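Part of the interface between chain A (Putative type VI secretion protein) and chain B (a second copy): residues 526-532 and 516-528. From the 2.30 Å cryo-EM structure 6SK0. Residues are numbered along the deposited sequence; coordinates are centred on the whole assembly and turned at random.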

ATOM      1  N   GLN A 526      16.139  17.185  22.438  1.00 44.11           N
ATOM      2  CA  GLN A 526      15.929  16.640  23.766  1.00 44.11           C
ATOM      3  C   GLN A 526      15.534  15.180  23.701  1.00 44.11           C
ATOM      4  O   GLN A 526      14.926  14.713  22.738  1.00 44.11           O
ATOM      5  N   LEU A 527      15.880  14.474  24.764  1.00 42.93           N
ATOM      6  CA  LEU A 527      15.265  13.208  25.117  1.00 42.93           C
ATOM      7  C   LEU A 527      14.554  13.425  26.442  1.00 42.93           C
ATOM      8  O   LEU A 527      15.190  13.747  27.448  1.00 42.93           O
ATOM      9  N   ASN A 528      13.239  13.278  26.434  1.00 43.49           N
ATOM     10  CA  ASN A 528      12.412  13.459  27.616  1.00 43.49           C
ATOM     11  C   ASN A 528      11.801  12.119  27.988  1.00 43.49           C
ATOM     12  O   ASN A 528      11.077  11.522  27.187  1.00 43.49           O
ATOM     13  N   LEU A 529      12.100  11.646  29.187  1.00 44.08           N
ATOM     14  CA  LEU A 529      11.612  10.366  29.668  1.00 44.08           C
ATOM     15  C   LEU A 529      10.685  10.574  30.852  1.00 44.08           C
ATOM     16  O   LEU A 529      11.038  11.274  31.802  1.00 44.08           O
ATOM     17  N   GLY A 530       9.511   9.971  30.790  1.00 46.39           N
ATOM     18  CA  GLY A 530       8.629   9.915  31.942  1.00 46.39           C
ATOM     19  C   GLY A 530       7.595  11.018  31.930  1.00 46.39           C
ATOM     20  O   GLY A 530       6.889  11.199  30.948  1.00 46.39           O
ATOM     21  N   HIS A 531       7.498  11.737  33.044  1.00 49.77           N
ATOM     22  CA  HIS A 531       6.480  12.764  33.249  1.00 49.77           C
ATOM     23  C   HIS A 531       7.025  14.085  32.718  1.00 49.77           C
ATOM     24  O   HIS A 531       7.540  14.928  33.448  1.00 49.77           O
ATOM     25  N   ASN A 532       6.904  14.258  31.412  1.00 48.55           N
ATOM     26  CA  ASN A 532       7.561  15.358  30.727  1.00 48.55           C
ATOM     27  C   ASN A 532       6.756  16.641  30.874  1.00 48.55           C
ATOM     28  O   ASN A 532       5.561  16.677  30.577  1.00 48.55           O
TER
ATOM     29  N   LYS B 516      22.173   2.819  30.906  1.00 48.74           N
ATOM     30  CA  LYS B 516      20.748   2.802  31.182  1.00 48.74           C
ATOM     31  C   LYS B 516      20.346   4.155  31.741  1.00 48.74           C
ATOM     32  O   LYS B 516      20.886   4.598  32.758  1.00 48.74           O
ATOM     33  N   LEU B 517      19.422   4.809  31.065  1.00 46.88           N
ATOM     34  CA  LEU B 517      18.799   6.037  31.526  1.00 46.88           C
ATOM     35  C   LEU B 517      17.341   5.708  31.786  1.00 46.88           C
ATOM     36  O   LEU B 517      16.579   5.471  30.846  1.00 46.88           O
ATOM     37  N   SER B 518      16.954   5.661  33.052  1.00 48.27           N
ATOM     38  CA  SER B 518      15.668   5.081  33.400  1.00 48.27           C
ATOM     39  C   SER B 518      14.952   5.929  34.436  1.00 48.27           C
ATOM     40  O   SER B 518      15.552   6.358  35.424  1.00 48.27           O
ATOM     41  N   THR B 519      13.668   6.152  34.205  1.00 48.90           N
ATOM     42  CA  THR B 519      12.774   6.737  35.185  1.00 48.90           C
ATOM     43  C   THR B 519      11.669   5.739  35.497  1.00 48.90           C
ATOM     44  O   THR B 519      11.309   4.906  34.663  1.00 48.90           O
ATOM     45  N   GLU B 520      11.143   5.817  36.713  1.00 51.16           N
ATOM     46  CA  GLU B 520      10.070   4.925  37.126  1.00 51.16           C
ATOM     47  C   GLU B 520       8.717   5.320  36.562  1.00 51.16           C
ATOM     48  O   GLU B 520       7.772   4.539  36.672  1.00 51.16           O
ATOM     49  N   TYR B 521       8.596   6.501  35.978  1.00 49.12           N
ATOM     50  CA  TYR B 521       7.311   6.951  35.477  1.00 49.12           C
ATOM     51  C   TYR B 521       6.959   6.234  34.178  1.00 49.12           C
ATOM     52  O   TYR B 521       7.830   5.940  33.358  1.00 49.12           O
ATOM     53  N   GLY B 522       5.670   5.957  33.998  1.00 48.48           N
ATOM     54  CA  GLY B 522       5.177   5.295  32.808  1.00 48.48           C
ATOM     55  C   GLY B 522       5.701   3.886  32.665  1.00 48.48           C
ATOM     56  O   GLY B 522       6.280   3.534  31.634  1.00 48.48           O
ATOM     57  N   GLY B 523       5.481   3.065  33.686  1.00 49.50           N
ATOM     58  CA  GLY B 523       6.257   1.866  33.744  1.00 49.50           C
ATOM     59  C   GLY B 523       7.690   2.321  33.901  1.00 49.50           C
ATOM     60  O   GLY B 523       7.981   3.385  34.431  1.00 49.50           O
ATOM     61  N   LYS B 524       8.606   1.526  33.395  1.00 48.09           N
ATOM     62  CA  LYS B 524       9.993   1.965  33.359  1.00 48.09           C
ATOM     63  C   LYS B 524      10.227   2.630  32.010  1.00 48.09           C
ATOM     64  O   LYS B 524      10.443   1.959  31.003  1.00 48.09           O
ATOM     65  N   THR B 525      10.140   3.954  31.974  1.00 45.98           N
ATOM     66  CA  THR B 525      10.492   4.702  30.774  1.00 45.98           C
ATOM     67  C   THR B 525      12.007   4.809  30.714  1.00 45.98           C
ATOM     68  O   THR B 525      12.628   5.425  31.582  1.00 45.98           O
ATOM     69  N   GLN B 526      12.604   4.182  29.709  1.00 44.71           N
ATOM     70  CA  GLN B 526      14.039   3.971  29.704  1.00 44.71           C
ATOM     71  C   GLN B 526      14.617   4.186  28.320  1.00 44.71           C
ATOM     72  O   GLN B 526      13.958   3.979  27.301  1.00 44.71           O
ATOM     73  N   LEU B 527      15.877   4.588  28.312  1.00 43.35           N
ATOM     74  CA  LEU B 527      16.750   4.456  27.160  1.00 43.35           C
ATOM     75  C   LEU B 527      17.860   3.498  27.564  1.00 43.35           C
ATOM     76  O   LEU B 527      18.620   3.778  28.493  1.00 43.35           O
ATOM     77  N   ASN B 528      17.931   2.363  26.888  1.00 44.31           N
ATOM     78  CA  ASN B 528      18.929   1.340  27.157  1.00 44.31           C
ATOM     79  C   ASN B 528      19.850   1.235  25.954  1.00 44.31           C
ATOM     80  O   ASN B 528      19.394   0.947  24.845  1.00 44.31           O
TER

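This is a mainly apolar contact in which one strand of chain A lies across a two-stranded hairpin of chain B, mainly through side chains, with backbone atoms taking part around A:Gly530, closed at one end by a histidine–tyrosine pair and its single, weak hydrogen bond. In chain B, strands 516-519 and 525-528 are tied together by backbone hydrogen bonds, such as B:Leu527 N to B:Leu517 O at 2.8 Å. The strand of chain A runs at 47° to the first and 134° to the second, so it crosses the hairpin obliquely.

Alternation along each strand decides which residues take part. A:Leu527 and A:Leu529 point toward the hairpin, while A:Asn528 points away and binds A:Gln526, ND2 to OE1 at 3.0 Å. In chain B, B:Leu517, B:Thr519, B:Thr525 and B:Leu527 point toward chain A; on the reverse side, B:Gln526 NE2 donates to B:Ser518 OG at 3.0 Å.

A:Leu529 is the centre of the packing and has the largest covered area. With chi1 m and chi2 t, it brings CD1 to 3.5 Å from B:Leu517 O and 4.1 Å from B:Leu517 CG, while its CB lies 3.8 Å from B:Thr525 CG2. A:Leu527, in the t, p rotamer, meets its own counterpart: its CD2 is 3.8 Å from B:Leu527 CD2, and 4.2 Å from B:Leu517 CD2. Branched aliphatic chains suit this setting because they fill space without needing polar partners.

The threonines serve two purposes. B:Thr525, chi1 m, offers CG2 to chain A but sends OG1 back to B:Tyr521 O at 2.6 Å, so its hydroxyl is satisfied within the hairpin. B:Thr519, chi1 t, sets its CG2 3.7 Å from A:Gly530 CA. That closeness leaves no room for a side chain at A:Gly530: a CB there would fall 2.9 Å from B:Thr519 CG2, a clash, and the backbone angles by themselves also call for glycine. B:Tyr521 CD1 lies 3.3 Å from A:Gly530 C, and a CB on the glycine would also be tight against B:Tyr521 CB, at 3.3 Å.

B:Tyr521, chi1 t, then reaches on to A:His531, also chi1 t. A:His531 CB sits over the tyrosine face, 3.6 Å from the ring centroid and 7° off the normal, a CH-pi contact. The imidazole turns its edge toward that face in an offset arrangement, with planes at 73°. This places A:His531 ND1 3.4 Å from B:Tyr521 OH, a long but nearly straight, weak hydrogen bond. Tyrosine thus combines an apolar face for the histidine CB with a hydroxyl for its nitrogen.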

ATOM      1  CB  GLN A 526      14.835  17.390  24.531  1.00 44.11           C
ATOM      2  CG  GLN A 526      14.941  18.879  24.499  1.00 44.11           C
ATOM      3  CD  GLN A 526      13.857  19.544  25.297  1.00 44.11           C
ATOM      4  OE1 GLN A 526      12.726  19.076  25.332  1.00 44.11           O
ATOM      5  NE2 GLN A 526      14.194  20.643  25.947  1.00 44.11           N
ATOM      6  CB  LEU A 527      16.292  12.089  25.211  1.00 42.93           C
ATOM      7  CG  LEU A 527      15.702  10.772  25.703  1.00 42.93           C
ATOM      8  CD1 LEU A 527      14.874  10.120  24.619  1.00 42.93           C
ATOM      9  CD2 LEU A 527      16.790   9.855  26.177  1.00 42.93           C
ATOM     10  CB  ASN A 528      11.331  14.508  27.369  1.00 43.49           C
ATOM     11  CG  ASN A 528      11.906  15.839  26.955  1.00 43.49           C
ATOM     12  OD1 ASN A 528      12.772  16.382  27.626  1.00 43.49           O
ATOM     13  ND2 ASN A 528      11.439  16.364  25.838  1.00 43.49           N
ATOM     14  CB  LEU A 529      12.767   9.451  30.067  1.00 44.08           C
ATOM     15  CG  LEU A 529      13.858   9.206  29.032  1.00 44.08           C
ATOM     16  CD1 LEU A 529      14.889   8.250  29.591  1.00 44.08           C
ATOM     17  CD2 LEU A 529      13.268   8.671  27.735  1.00 44.08           C
ATOM     18  CB  HIS A 531       6.106  12.841  34.724  1.00 49.77           C
ATOM     19  CG  HIS A 531       5.041  13.842  35.035  1.00 49.77           C
ATOM     20  ND1 HIS A 531       3.703  13.522  35.067  1.00 49.77           N
ATOM     21  CD2 HIS A 531       5.119  15.154  35.349  1.00 49.77           C
ATOM     22  CE1 HIS A 531       3.003  14.596  35.377  1.00 49.77           C
ATOM     23  NE2 HIS A 531       3.840  15.601  35.551  1.00 49.77           N
ATOM     24  CB  ASN A 532       7.770  14.998  29.260  1.00 48.55           C
ATOM     25  CG  ASN A 532       8.373  13.619  29.091  1.00 48.55           C
ATOM     26  OD1 ASN A 532       9.354  13.284  29.740  1.00 48.55           O
ATOM     27  ND2 ASN A 532       7.779  12.809  28.229  1.00 48.55           N
TER
ATOM     28  CB  LYS B 516      20.386   1.679  32.150  1.00 48.74           C
ATOM     29  CG  LYS B 516      18.927   1.646  32.507  1.00 48.74           C
ATOM     30  CD  LYS B 516      18.649   0.610  33.566  1.00 48.74           C
ATOM     31  CE  LYS B 516      17.599  -0.364  33.103  1.00 48.74           C
ATOM     32  NZ  LYS B 516      17.055  -1.151  34.237  1.00 48.74           N
ATOM     33  CB  LEU B 517      18.950   7.139  30.488  1.00 46.88           C
ATOM     34  CG  LEU B 517      18.702   8.570  30.931  1.00 46.88           C
ATOM     35  CD1 LEU B 517      19.601   8.935  32.096  1.00 46.88           C
ATOM     36  CD2 LEU B 517      18.928   9.494  29.757  1.00 46.88           C
ATOM     37  CB  SER B 518      15.845   3.652  33.919  1.00 48.27           C
ATOM     38  OG  SER B 518      14.636   3.150  34.447  1.00 48.27           O
ATOM     39  CB  THR B 519      12.180   8.071  34.689  1.00 48.90           C
ATOM     40  OG1 THR B 519      11.336   8.625  35.698  1.00 48.90           O
ATOM     41  CG2 THR B 519      11.376   7.883  33.422  1.00 48.90           C
ATOM     42  CB  GLU B 520       9.974   4.880  38.650  1.00 51.16           C
ATOM     43  CG  GLU B 520      11.047   4.057  39.303  1.00 51.16           C
ATOM     44  CD  GLU B 520      10.924   2.590  38.978  1.00 51.16           C
ATOM     45  OE1 GLU B 520       9.809   2.045  39.096  1.00 51.16           O
ATOM     46  OE2 GLU B 520      11.939   1.978  38.594  1.00 51.16           O
ATOM     47  CB  TYR B 521       7.337   8.459  35.263  1.00 49.12           C
ATOM     48  CG  TYR B 521       5.987   9.033  34.969  1.00 49.12           C
ATOM     49  CD1 TYR B 521       5.508   9.090  33.672  1.00 49.12           C
ATOM     50  CD2 TYR B 521       5.182   9.508  35.986  1.00 49.12           C
ATOM     51  CE1 TYR B 521       4.277   9.600  33.398  1.00 49.12           C
ATOM     52  CE2 TYR B 521       3.943  10.020  35.722  1.00 49.12           C
ATOM     53  CZ  TYR B 521       3.495  10.066  34.426  1.00 49.12           C
ATOM     54  OH  TYR B 521       2.259  10.582  34.154  1.00 49.12           O
ATOM     55  CB  LYS B 524      10.928   0.790  33.601  1.00 48.09           C
ATOM     56  CG  LYS B 524      10.749   0.155  34.964  1.00 48.09           C
ATOM     57  CD  LYS B 524      11.988  -0.598  35.385  1.00 48.09           C
ATOM     58  CE  LYS B 524      11.795  -1.301  36.716  1.00 48.09           C
ATOM     59  NZ  LYS B 524      11.386  -0.368  37.790  1.00 48.09           N
ATOM     60  CB  THR B 525       9.832   6.075  30.764  1.00 45.98           C
ATOM     61  OG1 THR B 525       8.416   5.913  30.849  1.00 45.98           O
ATOM     62  CG2 THR B 525      10.163   6.813  29.490  1.00 45.98           C
ATOM     63  CB  GLN B 526      14.419   2.560  30.159  1.00 44.71           C
ATOM     64  CG  GLN B 526      13.744   2.090  31.406  1.00 44.71           C
ATOM     65  CD  GLN B 526      14.190   0.714  31.809  1.00 44.71           C
ATOM     66  OE1 GLN B 526      14.437  -0.139  30.965  1.00 44.71           O
ATOM     67  NE2 GLN B 526      14.297   0.486  33.105  1.00 44.71           N
ATOM     68  CB  LEU B 527      17.306   5.800  26.716  1.00 43.35           C
ATOM     69  CG  LEU B 527      18.326   5.686  25.589  1.00 43.35           C
ATOM     70  CD1 LEU B 527      17.641   5.372  24.279  1.00 43.35           C
ATOM     71  CD2 LEU B 527      19.137   6.942  25.487  1.00 43.35           C
ATOM     72  CB  ASN B 528      18.264  -0.000  27.460  1.00 44.31           C
ATOM     73  CG  ASN B 528      17.309   0.082  28.623  1.00 44.31           C
ATOM     74  OD1 ASN B 528      17.669   0.542  29.697  1.00 44.31           O
ATOM     75  ND2 ASN B 528      16.080  -0.352  28.411  1.00 44.31           N
TER